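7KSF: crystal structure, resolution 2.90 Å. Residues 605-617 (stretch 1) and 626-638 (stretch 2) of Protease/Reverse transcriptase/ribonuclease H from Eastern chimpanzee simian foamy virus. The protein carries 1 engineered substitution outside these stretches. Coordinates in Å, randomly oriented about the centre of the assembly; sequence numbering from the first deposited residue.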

# COMPACT_ATOMS: atom_id res chain seq x y z
N THR A 605 -45.51 -2.16 35.23
CA THR A 605 -44.55 -3.26 35.23
C THR A 605 -43.28 -2.90 34.47
O THR A 605 -42.17 -3.13 34.96
CB THR A 605 -45.20 -4.51 34.63
OG1 THR A 605 -46.42 -4.80 35.32
CG2 THR A 605 -44.26 -5.70 34.76
N LYS A 606 -43.42 -2.34 33.26
CA LYS A 606 -42.25 -1.93 32.50
C LYS A 606 -41.53 -0.78 33.19
O LYS A 606 -40.29 -0.74 33.20
CB LYS A 606 -42.65 -1.55 31.08
CG LYS A 606 -43.25 -2.68 30.26
CD LYS A 606 -43.61 -2.23 28.86
CE LYS A 606 -44.20 -3.35 28.04
NZ LYS A 606 -44.58 -2.90 26.67
N SER A 607 -42.28 0.18 33.73
CA SER A 607 -41.75 1.31 34.50
C SER A 607 -40.87 2.24 33.67
O SER A 607 -40.46 3.30 34.15
CB SER A 607 -40.97 0.80 35.72
OG SER A 607 -40.36 1.88 36.41
N ASN A 608 -40.59 1.86 32.42
CA ASN A 608 -39.78 2.70 31.55
C ASN A 608 -40.19 2.46 30.10
O ASN A 608 -40.84 1.47 29.76
CB ASN A 608 -38.28 2.42 31.73
CG ASN A 608 -37.68 3.20 32.87
OD1 ASN A 608 -38.02 4.36 33.09
ND2 ASN A 608 -36.77 2.57 33.61
N ASN A 609 -39.79 3.40 29.25
CA ASN A 609 -40.01 3.33 27.81
C ASN A 609 -39.00 4.27 27.15
O ASN A 609 -38.70 5.33 27.69
CB ASN A 609 -41.45 3.72 27.44
CG ASN A 609 -41.71 3.64 25.95
OD1 ASN A 609 -42.36 4.51 25.37
ND2 ASN A 609 -41.18 2.61 25.31
N ALA A 610 -38.48 3.86 25.99
CA ALA A 610 -37.40 4.59 25.34
C ALA A 610 -37.72 4.83 23.87
O ALA A 610 -38.56 4.15 23.27
CB ALA A 610 -36.07 3.85 25.46
N GLY A 611 -37.03 5.81 23.30
CA GLY A 611 -37.17 6.15 21.90
C GLY A 611 -36.00 6.97 21.39
O GLY A 611 -35.68 8.02 21.95
N MET A 612 -35.34 6.49 20.34
CA MET A 612 -34.16 7.13 19.78
C MET A 612 -34.48 7.72 18.42
O MET A 612 -35.49 7.40 17.79
CB MET A 612 -33.00 6.12 19.67
CG MET A 612 -33.24 5.01 18.66
SD MET A 612 -31.97 3.73 18.75
CE MET A 612 -32.37 2.74 17.32
N GLY A 613 -33.60 8.61 17.97
CA GLY A 613 -33.78 9.27 16.69
C GLY A 613 -32.49 9.42 15.92
O GLY A 613 -31.45 9.75 16.49
N ILE A 614 -32.54 9.17 14.61
CA ILE A 614 -31.36 9.21 13.75
C ILE A 614 -31.68 10.03 12.51
O ILE A 614 -32.76 9.88 11.92
CB ILE A 614 -30.90 7.79 13.36
CG1 ILE A 614 -30.52 6.97 14.60
CG2 ILE A 614 -29.73 7.85 12.39
CD1 ILE A 614 -31.65 6.14 15.18
N VAL A 615 -30.75 10.90 12.12
CA VAL A 615 -30.91 11.77 10.96
C VAL A 615 -29.64 11.68 10.12
O VAL A 615 -28.53 11.83 10.64
CB VAL A 615 -31.18 13.23 11.36
CG1 VAL A 615 -31.24 14.12 10.13
CG2 VAL A 615 -32.47 13.33 12.17
N HIS A 616 -29.81 11.43 8.82
CA HIS A 616 -28.70 11.43 7.87
C HIS A 616 -28.73 12.75 7.11
O HIS A 616 -29.67 13.01 6.34
CB HIS A 616 -28.79 10.24 6.91
CG HIS A 616 -27.56 10.03 6.08
ND1 HIS A 616 -27.09 8.78 5.76
CD2 HIS A 616 -26.71 10.91 5.52
CE1 HIS A 616 -25.99 8.90 5.02
NE2 HIS A 616 -25.74 10.18 4.87
N ALA A 617 -27.71 13.57 7.31
CA ALA A 617 -27.62 14.89 6.69
C ALA A 617 -26.34 15.00 5.88
O ALA A 617 -25.29 14.48 6.27
CB ALA A 617 -27.66 16.00 7.75
N LEU A 626 -31.13 13.11 4.06
CA LEU A 626 -31.45 12.00 3.18
C LEU A 626 -32.64 11.20 3.71
O LEU A 626 -33.66 11.07 3.03
CB LEU A 626 -30.23 11.10 3.00
CG LEU A 626 -29.03 11.76 2.33
CD1 LEU A 626 -27.94 10.73 2.09
CD2 LEU A 626 -29.44 12.43 1.03
N ASN A 627 -32.52 10.67 4.92
CA ASN A 627 -33.60 9.89 5.53
C ASN A 627 -33.69 10.23 7.01
O ASN A 627 -32.75 10.75 7.61
CB ASN A 627 -33.39 8.38 5.35
CG ASN A 627 -33.67 7.92 3.93
OD1 ASN A 627 -34.64 8.33 3.31
ND2 ASN A 627 -32.80 7.05 3.42
N GLN A 628 -34.85 9.91 7.59
CA GLN A 628 -35.11 10.09 9.00
C GLN A 628 -35.50 8.76 9.62
O GLN A 628 -35.93 7.84 8.93
CB GLN A 628 -36.22 11.12 9.24
CG GLN A 628 -35.96 12.47 8.59
CD GLN A 628 -37.06 13.48 8.88
OE1 GLN A 628 -37.89 13.27 9.76
NE2 GLN A 628 -37.06 14.58 8.14
N TRP A 629 -35.33 8.66 10.94
CA TRP A 629 -35.63 7.43 11.66
C TRP A 629 -36.13 7.76 13.06
O TRP A 629 -35.55 8.61 13.74
CB TRP A 629 -34.41 6.50 11.73
CG TRP A 629 -34.00 5.93 10.41
CD1 TRP A 629 -34.54 4.84 9.78
CD2 TRP A 629 -32.96 6.41 9.55
NE1 TRP A 629 -33.90 4.61 8.59
CE2 TRP A 629 -32.93 5.56 8.42
CE3 TRP A 629 -32.05 7.47 9.62
CZ2 TRP A 629 -32.02 5.74 7.37
CZ3 TRP A 629 -31.15 7.64 8.58
CH2 TRP A 629 -31.14 6.78 7.47
N SER A 630 -37.20 7.08 13.48
CA SER A 630 -37.81 7.29 14.79
C SER A 630 -38.25 5.93 15.32
O SER A 630 -39.23 5.36 14.83
CB SER A 630 -39.00 8.25 14.69
OG SER A 630 -39.80 8.19 15.86
N ILE A 631 -37.55 5.42 16.33
CA ILE A 631 -37.76 4.05 16.77
C ILE A 631 -38.02 3.99 18.28
O ILE A 631 -37.25 4.58 19.06
CB ILE A 631 -36.56 3.17 16.40
CG1 ILE A 631 -36.28 3.24 14.90
CG2 ILE A 631 -36.80 1.73 16.84
CD1 ILE A 631 -35.08 2.43 14.46
N PRO A 632 -39.06 3.30 18.73
CA PRO A 632 -39.22 3.04 20.17
C PRO A 632 -38.42 1.82 20.60
O PRO A 632 -38.34 0.82 19.88
CB PRO A 632 -40.72 2.81 20.32
CG PRO A 632 -41.13 2.24 19.03
CD PRO A 632 -40.25 2.86 17.97
N LEU A 633 -37.85 1.91 21.80
CA LEU A 633 -36.92 0.90 22.29
C LEU A 633 -37.42 0.17 23.53
O LEU A 633 -36.69 -0.66 24.09
CB LEU A 633 -35.56 1.54 22.58
CG LEU A 633 -34.77 2.12 21.40
CD1 LEU A 633 -33.58 2.93 21.87
CD2 LEU A 633 -34.31 1.02 20.45
N GLY A 634 -38.64 0.44 23.98
CA GLY A 634 -39.13 -0.24 25.16
C GLY A 634 -38.48 0.31 26.43
O GLY A 634 -37.89 1.38 26.45
N ASN A 635 -38.60 -0.47 27.50
CA ASN A 635 -38.12 -0.05 28.82
C ASN A 635 -36.60 -0.10 28.84
O ASN A 635 -36.00 -1.17 28.98
CB ASN A 635 -38.72 -0.93 29.91
CG ASN A 635 -38.57 -2.41 29.63
OD1 ASN A 635 -39.40 -3.02 28.96
ND2 ASN A 635 -37.49 -3.00 30.15
N HIS A 636 -35.97 1.06 28.71
CA HIS A 636 -34.52 1.17 28.74
C HIS A 636 -34.14 2.55 29.27
O HIS A 636 -35.00 3.38 29.57
CB HIS A 636 -33.91 0.92 27.35
CG HIS A 636 -33.77 -0.53 27.00
ND1 HIS A 636 -34.35 -1.08 25.88
CD2 HIS A 636 -33.12 -1.54 27.62
CE1 HIS A 636 -34.06 -2.37 25.82
NE2 HIS A 636 -33.31 -2.67 26.87
N THR A 637 -32.84 2.79 29.38
CA THR A 637 -32.32 4.06 29.87
C THR A 637 -32.44 5.14 28.80
O THR A 637 -32.31 4.86 27.60
CB THR A 637 -30.86 3.91 30.31
OG1 THR A 637 -30.75 2.83 31.24
CG2 THR A 637 -30.34 5.18 30.96
N ALA A 638 -32.72 6.38 29.23
CA ALA A 638 -32.70 7.50 28.30
C ALA A 638 -31.34 7.63 27.64
O ALA A 638 -31.25 7.94 26.44
CB ALA A 638 -33.07 8.79 29.02

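The two stretches pair as antiparallel neighbours in a sheet, their strand axes running at 151° to one another and approaching to 4.2 Å, and together they bury 953 Å² of surface. The ladder is regular through its middle. Met612 and Ile631 exchange two backbone hydrogen bonds, Met612 N to Ile631 O at 3.0 Å and Ile631 N to Met612 O at 3.2 Å. Ile614 and Trp629 form the next such pair, with Ile614 N to Trp629 O at 3.2 Å and a weak, bent return bond from Trp629 N to Ile614 O at 3.0 Å. Beyond them the pairing shifts: His616 N bonds to Asn627 O at 3.3 Å, whereas His616 O accepts from Leu626 N at 2.7 Å.

The two faces of the sheet are filled very differently. One carries Ala610, Met612 and Ile614 from the first strand, with Trp629 and Ile631 from the second, and these side chains interlock. Met612, with chi1 in p and the rest of the chain extended, brings its SD to 3.6 Å from Leu633 CD1 and its CE to 4.0 Å from Ile631 CD1, so a single long side chain touches both branched neighbours. Further along, Ile614 CG2 packs 3.6 Å from Trp629 CE3. The edge of the indole meets His616, whose CB lies 3.9 Å from Trp629 CZ3. Leu626 then covers one face of the His616 ring, its CD1 standing 3.7 Å from the ring centroid in a CH-pi contact only 19° off the normal.

On the other face Gly611 and Gly613 alternate with these larger residues and leave the first strand low, opposite Pro632 and Ser630; Val615, beside Gln628, raises it again. At Gly611 the backbones come close: its CA is 4.1 Å from Pro632 CA, and Gly611 CA lies 3.2 Å from Ile631 O in a CA-H...O contact. Gly613 CA makes a similar, longer approach to Trp629 O, at 3.5 Å.

Toward the start of the first strand the fit changes character. Leu633 N donates a nearly straight hydrogen bond to Ala610 O at 2.8 Å, and Ala610 CB sits 3.7 Å from Leu633 CB and 4.1 Å from His636 CB. Gly634 has a positive phi (74°), which favours glycine, and His636 ND1 bonds back to Leu633 O at 3.0 Å. Asn635 then lies against the loop, its CB 3.2 Å from Asn608 O and 3.8 Å from Asn608 CB.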